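Local atomic coordinates of mitomycin biosynthesis 6-O-methyltransferase (PDB entry 3GWZ), a protein that transfers a methyl group from S-adenosyl-L-methionine to the quinone hydroxyl of 6-demethylmitomycins A and B, giving the methoxy group of mitomycins A and B. Residues L61-L66 with L77-A83. Residues are numbered along the deposited sequence; the frame is centred on the assembly and turned at random.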
loop_
_atom_site.group_PDB
_atom_site.type_symbol
_atom_site.label_atom_id
_atom_site.label_comp_id
_atom_site.label_asym_id
_atom_site.label_seq_id
_atom_site.Cartn_x
_atom_site.Cartn_y
_atom_site.Cartn_z
ATOM N N LEU A 61 11.943 -4.355 -9.770
ATOM C CA LEU A 61 12.136 -5.345 -8.714
ATOM C C LEU A 61 11.220 -5.135 -7.510
ATOM O O LEU A 61 10.989 -6.065 -6.732
ATOM C CB LEU A 61 13.595 -5.337 -8.246
ATOM C CG LEU A 61 14.583 -5.900 -9.267
ATOM C CD1 LEU A 61 15.997 -5.943 -8.707
ATOM C CD2 LEU A 61 14.134 -7.278 -9.727
ATOM N N GLY A 62 10.719 -3.917 -7.344
ATOM C CA GLY A 62 9.831 -3.603 -6.238
ATOM C C GLY A 62 10.548 -3.197 -4.956
ATOM O O GLY A 62 10.031 -3.404 -3.856
ATOM N N VAL A 63 11.735 -2.607 -5.080
ATOM C CA VAL A 63 12.499 -2.215 -3.890
ATOM C C VAL A 63 11.786 -1.209 -2.974
ATOM O O VAL A 63 11.666 -1.468 -1.775
ATOM C CB VAL A 63 13.946 -1.754 -4.229
ATOM C CG1 VAL A 63 14.683 -1.301 -2.967
ATOM C CG2 VAL A 63 14.703 -2.884 -4.893
ATOM N N PRO A 64 11.280 -0.083 -3.527
ATOM C CA PRO A 64 10.633 0.932 -2.682
ATOM C C PRO A 64 9.483 0.390 -1.827
ATOM O O PRO A 64 9.307 0.820 -0.680
ATOM C CB PRO A 64 10.093 1.943 -3.704
ATOM C CG PRO A 64 10.974 1.768 -4.906
ATOM C CD PRO A 64 11.266 0.302 -4.953
ATOM N N GLU A 65 8.710 -0.542 -2.381
ATOM C CA GLU A 65 7.589 -1.131 -1.654
ATOM C C GLU A 65 8.053 -1.934 -0.445
ATOM O O GLU A 65 7.314 -2.087 0.528
ATOM C CB GLU A 65 6.762 -2.040 -2.560
ATOM C CG GLU A 65 6.116 -1.333 -3.729
ATOM C CD GLU A 65 6.949 -1.402 -4.995
ATOM O OE1 GLU A 65 6.600 -2.223 -5.872
ATOM O OE2 GLU A 65 7.944 -0.648 -5.112
ATOM N N LEU A 66 9.272 -2.455 -0.518
ATOM C CA LEU A 66 9.821 -3.294 0.546
ATOM C C LEU A 66 10.433 -2.482 1.685
ATOM O O LEU A 66 10.851 -3.039 2.699
ATOM C CB LEU A 66 10.864 -4.262 -0.026
ATOM C CG LEU A 66 10.329 -5.328 -0.981
ATOM C CD1 LEU A 66 11.469 -6.070 -1.661
ATOM C CD2 LEU A 66 9.419 -6.307 -0.241
ATOM N N LEU A 77 16.571 -7.586 1.053
ATOM C CA LEU A 77 15.962 -7.052 -0.154
ATOM C C LEU A 77 16.238 -7.952 -1.362
ATOM O O LEU A 77 15.365 -8.149 -2.208
ATOM C CB LEU A 77 16.444 -5.623 -0.414
ATOM C CG LEU A 77 16.018 -4.575 0.612
ATOM C CD1 LEU A 77 16.772 -3.271 0.372
ATOM C CD2 LEU A 77 14.503 -4.345 0.573
ATOM N N ALA A 78 17.446 -8.504 -1.436
ATOM C CA ALA A 78 17.800 -9.415 -2.524
ATOM C C ALA A 78 16.984 -10.703 -2.467
ATOM O O ALA A 78 16.480 -11.173 -3.485
ATOM C CB ALA A 78 19.296 -9.723 -2.515
ATOM N N GLU A 79 16.857 -11.272 -1.273
ATOM C CA GLU A 79 16.054 -12.480 -1.100
ATOM C C GLU A 79 14.597 -12.253 -1.505
ATOM O O GLU A 79 14.007 -13.075 -2.206
ATOM C CB GLU A 79 16.135 -12.981 0.343
ATOM C CG GLU A 79 15.162 -14.104 0.659
ATOM C CD GLU A 79 15.545 -14.867 1.909
ATOM O OE1 GLU A 79 16.633 -14.591 2.460
ATOM O OE2 GLU A 79 14.763 -15.743 2.337
ATOM N N ALA A 80 14.023 -11.133 -1.074
ATOM C CA ALA A 80 12.626 -10.835 -1.384
ATOM C C ALA A 80 12.380 -10.517 -2.866
ATOM O O ALA A 80 11.295 -10.767 -3.384
ATOM C CB ALA A 80 12.116 -9.703 -0.511
ATOM N N THR A 81 13.370 -9.959 -3.554
ATOM C CA THR A 81 13.148 -9.536 -4.940
ATOM C C THR A 81 13.613 -10.563 -5.968
ATOM O O THR A 81 13.303 -10.441 -7.154
ATOM C CB THR A 81 13.839 -8.185 -5.252
ATOM O OG1 THR A 81 15.254 -8.326 -5.101
ATOM C CG2 THR A 81 13.343 -7.094 -4.320
ATOM N N GLY A 82 14.352 -11.571 -5.518
ATOM C CA GLY A 82 14.963 -12.522 -6.427
ATOM C C GLY A 82 16.192 -11.950 -7.125
ATOM O O GLY A 82 16.516 -12.326 -8.251
ATOM N N ALA A 83 16.883 -11.035 -6.458
ATOM C CA ALA A 83 18.073 -10.425 -7.043
ATOM C C ALA A 83 19.337 -11.069 -6.506
ATOM O O ALA A 83 19.330 -11.680 -5.441
ATOM C CB ALA A 83 18.090 -8.921 -6.784
HETATM O O HOH W 1 11.216 -8.793 -7.935
#
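Thr-81 and Leu-66 meet where, in the dimerisation domain of this O-methyltransferase, the turn after the Schellman motif that ends helix 32-61 packs on helix 74-81. The methyl of Thr-81 sits in the middle of the seam: CG2 lies 3.4 Å from Leu-66 CD1, tighter than usual for two carbons. The same methyl is in van der Waals contact with a carbonyl oxygen, Leu-61 O, at 3.5 Å. A branched leucine suits position 66 because its CB meets Leu-77 CD2 while its CD1 reaches both Thr-81 and Ala-80. Alanine's single CB methyl lets that CD1 come up to the helix surface, at 3.9 Å from Ala-80 CB. Val-63 CG1 lies 4.4 Å from Leu-77 CD1, a looser contact. At the other end Leu-61 CD1 touches Ala-83 CB. Leu-88 of helix 85-97 touches Leu-77 and Thr-81, and Val-150 of the second subunit packs on Ala-83.

One water bridges the segments, donating to Leu-61 O at 3.0 Å and to Thr-81 O at 2.8 Å. Gly-62 is the C-prime residue of the Schellman motif; glycine readily takes its positive phi, which turns the chain out of the helix.

With chi1 at 63°, Thr-81 turns OG1 back to its own helix, where OG1 donates to Leu-77 O at 2.9 Å, from the face of that carbonyl opposite Thr-81 N.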